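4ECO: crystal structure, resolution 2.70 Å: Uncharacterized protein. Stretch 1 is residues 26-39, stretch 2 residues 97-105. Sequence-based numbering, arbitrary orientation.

Stretch 1 26-39: AEYIKDYLALKEIW
Stretch 2 (97-105) VPDAIGQLT

A buried glutamine can anchor a helix by using both ends of its amide at once, and Gln 103 is a clear example. Its NE2 donates to Glu 27 OE1 (2.8 Å, 167°) and to Asp 31 OD1 (3.0 Å, 158°), one turn apart on the helix, while its OE1 accepts from Lys 30 NZ at 3.0 Å. Lys 30 NZ also lies 3.0 Å from Glu 27 OE1 in a salt bridge, which closes the polar cluster. The rotamers that bring these groups together are t, p with chi3 near 44° for Gln 103, m, m for Glu 27, m for Asp 31, and m, t, p with chi4 at -93° for Lys 30.

The frame is an alpha helix over 27-39 beside a 3-10 segment, 99-103, with Gln 103 N bonded to Ala 100 O at 3.1 Å. The stretches run antiparallel: CA-CA distances are 5.6 Å for Asp 31-Leu 104, 5.1 Å for Ala 34-Ala 100 and 6.1 Å for Ile 38-Pro 98.

Beyond the polar end, small side chains permit close approach, Ala 34 CB lying 4.2 Å from Ala 100 CB. Leu 104 (m, t) places CD2 4.0 Å from Ala 34 CB. Ile 38 (m, t) sets CG1 3.9 Å from Pro 98 CG and CD1 3.9 Å from Ile 101 CD1.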

ATOM      1  N   ALA A  26      46.159  -3.738  15.374  1.00 74.87           N
ATOM      2  CA  ALA A  26      45.023  -2.878  15.733  1.00 72.98           C
ATOM      3  C   ALA A  26      43.705  -3.428  15.193  1.00 73.06           C
ATOM      4  O   ALA A  26      43.688  -4.026  14.120  1.00 71.68           O
ATOM      5  CB  ALA A  26      45.250  -1.479  15.206  1.00 73.85           C
ATOM      6  N   GLU A  27      42.595  -3.204  15.929  1.00 67.98           N
ATOM      7  CA  GLU A  27      41.270  -3.750  15.604  1.00 64.64           C
ATOM      8  C   GLU A  27      40.743  -3.280  14.264  1.00 64.86           C
ATOM      9  O   GLU A  27      40.225  -4.105  13.508  1.00 62.50           O
ATOM     10  CB  GLU A  27      40.235  -3.433  16.695  1.00 65.76           C
ATOM     11  CG  GLU A  27      40.358  -4.311  17.937  1.00 70.56           C
ATOM     12  CD  GLU A  27      40.328  -5.816  17.725  1.00 77.56           C
ATOM     13  OE1 GLU A  27      39.521  -6.291  16.891  1.00 47.46           O
ATOM     14  OE2 GLU A  27      41.117  -6.519  18.399  1.00 72.54           O
ATOM     15  N   TYR A  28      40.910  -1.995  13.936  1.00 61.66           N
ATOM     16  CA  TYR A  28      40.414  -1.481  12.662  1.00 60.39           C
ATOM     17  C   TYR A  28      41.148  -2.186  11.483  1.00 62.97           C
ATOM     18  O   TYR A  28      40.514  -2.481  10.474  1.00 62.24           O
ATOM     19  CB  TYR A  28      40.533   0.048  12.604  1.00 62.63           C
ATOM     20  CG  TYR A  28      41.920   0.576  12.328  1.00 65.80           C
ATOM     21  CD1 TYR A  28      42.857   0.697  13.348  1.00 68.52           C
ATOM     22  CD2 TYR A  28      42.286   0.988  11.048  1.00 66.76           C
ATOM     23  CE1 TYR A  28      44.139   1.180  13.096  1.00 68.81           C
ATOM     24  CE2 TYR A  28      43.557   1.493  10.790  1.00 69.13           C
ATOM     25  CZ  TYR A  28      44.485   1.580  11.816  1.00 76.37           C
ATOM     26  OH  TYR A  28      45.742   2.075  11.560  1.00 79.59           O
ATOM     27  N   ILE A  29      42.437  -2.539  11.656  1.00 58.81           N
ATOM     28  CA  ILE A  29      43.205  -3.297  10.664  1.00 57.24           C
ATOM     29  C   ILE A  29      42.618  -4.750  10.563  1.00 59.30           C
ATOM     30  O   ILE A  29      42.396  -5.252   9.452  1.00 57.27           O
ATOM     31  CB  ILE A  29      44.720  -3.274  11.031  1.00 61.19           C
ATOM     32  CG1 ILE A  29      45.321  -1.836  10.963  1.00 61.84           C
ATOM     33  CG2 ILE A  29      45.548  -4.288  10.219  1.00 61.36           C
ATOM     34  CD1 ILE A  29      45.497  -1.157   9.526  1.00 63.35           C
ATOM     35  N   LYS A  30      42.333  -5.394  11.721  1.00 55.77           N
ATOM     36  CA  LYS A  30      41.762  -6.746  11.774  1.00 55.08           C
ATOM     37  C   LYS A  30      40.416  -6.793  10.994  1.00 57.41           C
ATOM     38  O   LYS A  30      40.148  -7.785  10.291  1.00 56.19           O
ATOM     39  CB  LYS A  30      41.593  -7.208  13.235  1.00 58.31           C
ATOM     40  CG  LYS A  30      42.944  -7.460  13.952  1.00 73.97           C
ATOM     41  CD  LYS A  30      42.899  -7.477  15.500  1.00 87.18           C
ATOM     42  CE  LYS A  30      42.440  -8.781  16.144  1.00101.94           C
ATOM     43  NZ  LYS A  30      40.968  -8.833  16.422  1.00107.57           N
ATOM     44  N   ASP A  31      39.632  -5.672  11.063  1.00 51.21           N
ATOM     45  CA  ASP A  31      38.352  -5.477  10.376  1.00 48.75           C
ATOM     46  C   ASP A  31      38.499  -5.498   8.886  1.00 51.40           C
ATOM     47  O   ASP A  31      37.614  -5.976   8.183  1.00 49.40           O
ATOM     48  CB  ASP A  31      37.716  -4.121  10.761  1.00 50.05           C
ATOM     49  CG  ASP A  31      36.959  -4.051  12.078  1.00 54.54           C
ATOM     50  OD1 ASP A  31      37.020  -5.039  12.865  1.00 54.52           O
ATOM     51  OD2 ASP A  31      36.332  -2.998  12.341  1.00 54.49           O
ATOM     52  N   TYR A  32      39.585  -4.880   8.402  1.00 48.60           N
ATOM     53  CA  TYR A  32      39.902  -4.757   6.986  1.00 46.64           C
ATOM     54  C   TYR A  32      40.349  -6.112   6.422  1.00 53.34           C
ATOM     55  O   TYR A  32      40.020  -6.441   5.278  1.00 54.82           O
ATOM     56  CB  TYR A  32      40.974  -3.689   6.777  1.00 46.55           C
ATOM     57  CG  TYR A  32      40.621  -2.275   7.211  1.00 46.42           C
ATOM     58  CD1 TYR A  32      39.298  -1.904   7.472  1.00 46.63           C
ATOM     59  CD2 TYR A  32      41.598  -1.290   7.289  1.00 48.24           C
ATOM     60  CE1 TYR A  32      38.982  -0.617   7.902  1.00 45.02           C
ATOM     61  CE2 TYR A  32      41.286   0.016   7.670  1.00 49.26           C
ATOM     62  CZ  TYR A  32      39.978   0.348   7.971  1.00 53.01           C
ATOM     63  OH  TYR A  32      39.707   1.647   8.313  1.00 53.26           O
ATOM     64  N   LEU A  33      41.044  -6.926   7.230  1.00 49.03           N
ATOM     65  CA  LEU A  33      41.426  -8.267   6.796  1.00 48.29           C
ATOM     66  C   LEU A  33      40.167  -9.133   6.684  1.00 54.25           C
ATOM     67  O   LEU A  33      40.100 -10.003   5.801  1.00 56.34           O
ATOM     68  CB  LEU A  33      42.452  -8.889   7.740  1.00 48.90           C
ATOM     69  CG  LEU A  33      43.726  -8.085   7.960  1.00 54.24           C
ATOM     70  CD1 LEU A  33      44.541  -8.660   9.089  1.00 55.52           C
ATOM     71  CD2 LEU A  33      44.558  -7.983   6.693  1.00 56.24           C
ATOM     72  N   ALA A  34      39.146  -8.845   7.546  1.00 48.21           N
ATOM     73  CA  ALA A  34      37.831  -9.483   7.518  1.00 45.89           C
ATOM     74  C   ALA A  34      37.080  -9.048   6.253  1.00 49.72           C
ATOM     75  O   ALA A  34      36.577  -9.914   5.524  1.00 51.11           O
ATOM     76  CB  ALA A  34      37.036  -9.144   8.767  1.00 46.32           C
ATOM     77  N   LEU A  35      37.074  -7.724   5.938  1.00 43.56           N
ATOM     78  CA  LEU A  35      36.448  -7.201   4.718  1.00 41.40           C
ATOM     79  C   LEU A  35      36.981  -7.888   3.473  1.00 46.49           C
ATOM     80  O   LEU A  35      36.188  -8.339   2.647  1.00 46.42           O
ATOM     81  CB  LEU A  35      36.656  -5.688   4.568  1.00 40.97           C
ATOM     82  CG  LEU A  35      35.791  -4.774   5.421  1.00 44.26           C
ATOM     83  CD1 LEU A  35      36.085  -3.330   5.095  1.00 44.15           C
ATOM     84  CD2 LEU A  35      34.315  -5.060   5.226  1.00 43.76           C
ATOM     85  N   LYS A  36      38.321  -7.999   3.355  1.00 43.88           N
ATOM     86  CA  LYS A  36      38.986  -8.634   2.216  1.00 44.00           C
ATOM     87  C   LYS A  36      38.639 -10.151   2.161  1.00 47.93           C
ATOM     88  O   LYS A  36      38.358 -10.683   1.078  1.00 46.45           O
ATOM     89  CB  LYS A  36      40.504  -8.391   2.297  1.00 46.78           C
ATOM     90  CG  LYS A  36      41.376  -9.160   1.308  1.00 49.07           C
ATOM     91  CD  LYS A  36      41.221  -8.804  -0.158  1.00 51.26           C
ATOM     92  CE  LYS A  36      42.147  -9.709  -0.938  1.00 60.44           C
ATOM     93  NZ  LYS A  36      41.992  -9.533  -2.400  1.00 74.08           N
ATOM     94  N   GLU A  37      38.587 -10.808   3.325  1.00 44.75           N
ATOM     95  CA  GLU A  37      38.261 -12.226   3.383  1.00 44.94           C
ATOM     96  C   GLU A  37      36.777 -12.451   2.952  1.00 46.38           C
ATOM     97  O   GLU A  37      36.480 -13.407   2.229  1.00 44.44           O
ATOM     98  CB  GLU A  37      38.548 -12.772   4.785  1.00 47.36           C
ATOM     99  CG  GLU A  37      38.784 -14.273   4.795  1.00 62.68           C
ATOM    100  CD  GLU A  37      39.490 -14.808   6.025  1.00 95.56           C
ATOM    101  OE1 GLU A  37      40.504 -14.201   6.448  1.00 81.24           O
ATOM    102  OE2 GLU A  37      39.056 -15.872   6.531  1.00 95.93           O
ATOM    103  N   ILE A  38      35.878 -11.526   3.346  1.00 42.11           N
ATOM    104  CA  ILE A  38      34.459 -11.541   2.975  1.00 40.30           C
ATOM    105  C   ILE A  38      34.355 -11.371   1.442  1.00 44.19           C
ATOM    106  O   ILE A  38      33.675 -12.157   0.788  1.00 43.32           O
ATOM    107  CB  ILE A  38      33.680 -10.449   3.769  1.00 41.79           C
ATOM    108  CG1 ILE A  38      33.431 -10.944   5.206  1.00 41.70           C
ATOM    109  CG2 ILE A  38      32.351 -10.049   3.070  1.00 40.34           C
ATOM    110  CD1 ILE A  38      33.163  -9.846   6.230  1.00 48.73           C
ATOM    111  N   TRP A  39      35.054 -10.367   0.889  1.00 41.92           N
ATOM    112  CA  TRP A  39      35.126 -10.063  -0.545  1.00 41.39           C
ATOM    113  C   TRP A  39      35.613 -11.305  -1.315  1.00 45.67           C
ATOM    114  O   TRP A  39      34.938 -11.732  -2.246  1.00 43.75           O
ATOM    115  CB  TRP A  39      36.061  -8.855  -0.760  1.00 40.05           C
ATOM    116  CG  TRP A  39      36.050  -8.285  -2.149  1.00 40.87           C
ATOM    117  CD1 TRP A  39      35.099  -7.469  -2.697  1.00 43.08           C
ATOM    118  CD2 TRP A  39      37.110  -8.364  -3.110  1.00 41.30           C
ATOM    119  NE1 TRP A  39      35.476  -7.083  -3.967  1.00 42.39           N
ATOM    120  CE2 TRP A  39      36.724  -7.588  -4.230  1.00 44.42           C
ATOM    121  CE3 TRP A  39      38.373  -8.972  -3.115  1.00 43.22           C
ATOM    122  CZ2 TRP A  39      37.539  -7.446  -5.354  1.00 43.45           C
ATOM    123  CZ3 TRP A  39      39.151  -8.873  -4.258  1.00 44.27           C
ATOM    124  CH2 TRP A  39      38.730  -8.118  -5.357  1.00 43.98           C
ATOM    125  N   VAL A  97      29.073 -16.492   3.169  1.00 42.37           N
ATOM    126  CA  VAL A  97      29.504 -15.408   4.075  1.00 40.00           C
ATOM    127  C   VAL A  97      30.360 -16.065   5.148  1.00 44.70           C
ATOM    128  O   VAL A  97      29.870 -16.950   5.852  1.00 46.05           O
ATOM    129  CB  VAL A  97      28.318 -14.579   4.623  1.00 41.48           C
ATOM    130  CG1 VAL A  97      28.802 -13.488   5.564  1.00 41.08           C
ATOM    131  CG2 VAL A  97      27.513 -13.968   3.475  1.00 39.11           C
ATOM    132  N   PRO A  98      31.682 -15.752   5.172  1.00 41.70           N
ATOM    133  CA  PRO A  98      32.592 -16.475   6.078  1.00 41.45           C
ATOM    134  C   PRO A  98      32.475 -16.032   7.526  1.00 46.00           C
ATOM    135  O   PRO A  98      31.880 -15.001   7.810  1.00 45.19           O
ATOM    136  CB  PRO A  98      33.980 -16.154   5.508  1.00 43.68           C
ATOM    137  CG  PRO A  98      33.843 -14.851   4.839  1.00 47.96           C
ATOM    138  CD  PRO A  98      32.411 -14.728   4.376  1.00 43.08           C
ATOM    139  N   ASP A  99      33.094 -16.808   8.434  1.00 44.45           N
ATOM    140  CA  ASP A  99      33.095 -16.585   9.877  1.00 45.28           C
ATOM    141  C   ASP A  99      33.832 -15.304  10.239  1.00 48.88           C
ATOM    142  O   ASP A  99      33.687 -14.820  11.363  1.00 50.41           O
ATOM    143  CB  ASP A  99      33.725 -17.794  10.602  1.00 49.09           C
ATOM    144  CG  ASP A  99      33.110 -19.120  10.194  1.00 60.65           C
ATOM    145  OD1 ASP A  99      31.864 -19.247  10.253  1.00 59.92           O
ATOM    146  OD2 ASP A  99      33.856 -19.993   9.740  1.00 68.44           O
ATOM    147  N   ALA A 100      34.589 -14.743   9.277  1.00 44.38           N
ATOM    148  CA  ALA A 100      35.350 -13.495   9.399  1.00 44.81           C
ATOM    149  C   ALA A 100      34.421 -12.290   9.712  1.00 50.08           C
ATOM    150  O   ALA A 100      34.877 -11.293  10.285  1.00 51.22           O
ATOM    151  CB  ALA A 100      36.131 -13.232   8.111  1.00 44.60           C
ATOM    152  N   ILE A 101      33.117 -12.417   9.384  1.00 43.93           N
ATOM    153  CA  ILE A 101      32.098 -11.392   9.589  1.00 41.83           C
ATOM    154  C   ILE A 101      32.038 -10.996  11.086  1.00 46.86           C
ATOM    155  O   ILE A 101      31.887  -9.804  11.376  1.00 46.49           O
ATOM    156  CB  ILE A 101      30.712 -11.852   9.022  1.00 42.55           C
ATOM    157  CG1 ILE A 101      29.668 -10.724   8.978  1.00 41.36           C
ATOM    158  CG2 ILE A 101      30.153 -13.116   9.659  1.00 42.17           C
ATOM    159  CD1 ILE A 101      29.571 -10.036   7.648  1.00 40.90           C
ATOM    160  N   GLY A 102      32.260 -11.969  11.984  1.00 44.39           N
ATOM    161  CA  GLY A 102      32.247 -11.806  13.441  1.00 45.15           C
ATOM    162  C   GLY A 102      33.285 -10.857  14.022  1.00 49.67           C
ATOM    163  O   GLY A 102      33.168 -10.444  15.173  1.00 49.07           O
ATOM    164  N   GLN A 103      34.287 -10.481  13.222  1.00 47.00           N
ATOM    165  CA  GLN A 103      35.345  -9.541  13.589  1.00 47.96           C
ATOM    166  C   GLN A 103      34.800  -8.105  13.670  1.00 52.67           C
ATOM    167  O   GLN A 103      35.222  -7.327  14.539  1.00 54.88           O
ATOM    168  CB  GLN A 103      36.509  -9.632  12.560  1.00 48.87           C
ATOM    169  CG  GLN A 103      37.630  -8.597  12.699  1.00 56.69           C
ATOM    170  CD  GLN A 103      38.180  -8.430  14.095  1.00 69.31           C
ATOM    171  OE1 GLN A 103      38.432  -9.396  14.835  1.00 63.61           O
ATOM    172  NE2 GLN A 103      38.368  -7.182  14.474  1.00 56.91           N
ATOM    173  N   LEU A 104      33.866  -7.770  12.766  1.00 46.64           N
ATOM    174  CA  LEU A 104      33.266  -6.450  12.606  1.00 45.51           C
ATOM    175  C   LEU A 104      32.261  -6.194  13.703  1.00 50.09           C
ATOM    176  O   LEU A 104      31.076  -6.041  13.421  1.00 48.59           O
ATOM    177  CB  LEU A 104      32.582  -6.356  11.218  1.00 43.75           C
ATOM    178  CG  LEU A 104      33.378  -6.773   9.986  1.00 45.55           C
ATOM    179  CD1 LEU A 104      32.585  -6.500   8.746  1.00 43.98           C
ATOM    180  CD2 LEU A 104      34.691  -6.048   9.913  1.00 45.67           C
ATOM    181  N   THR A 105      32.731  -6.145  14.961  1.00 47.60           N
ATOM    182  CA  THR A 105      31.872  -6.007  16.145  1.00 46.98           C
ATOM    183  C   THR A 105      31.273  -4.590  16.320  1.00 49.48           C
ATOM    184  O   THR A 105      30.340  -4.421  17.115  1.00 49.97           O
ATOM    185  CB  THR A 105      32.652  -6.403  17.388  1.00 50.80           C
ATOM    186  OG1 THR A 105      33.895  -5.685  17.439  1.00 53.79           O
ATOM    187  CG2 THR A 105      32.868  -7.907  17.467  1.00 39.41           C
TER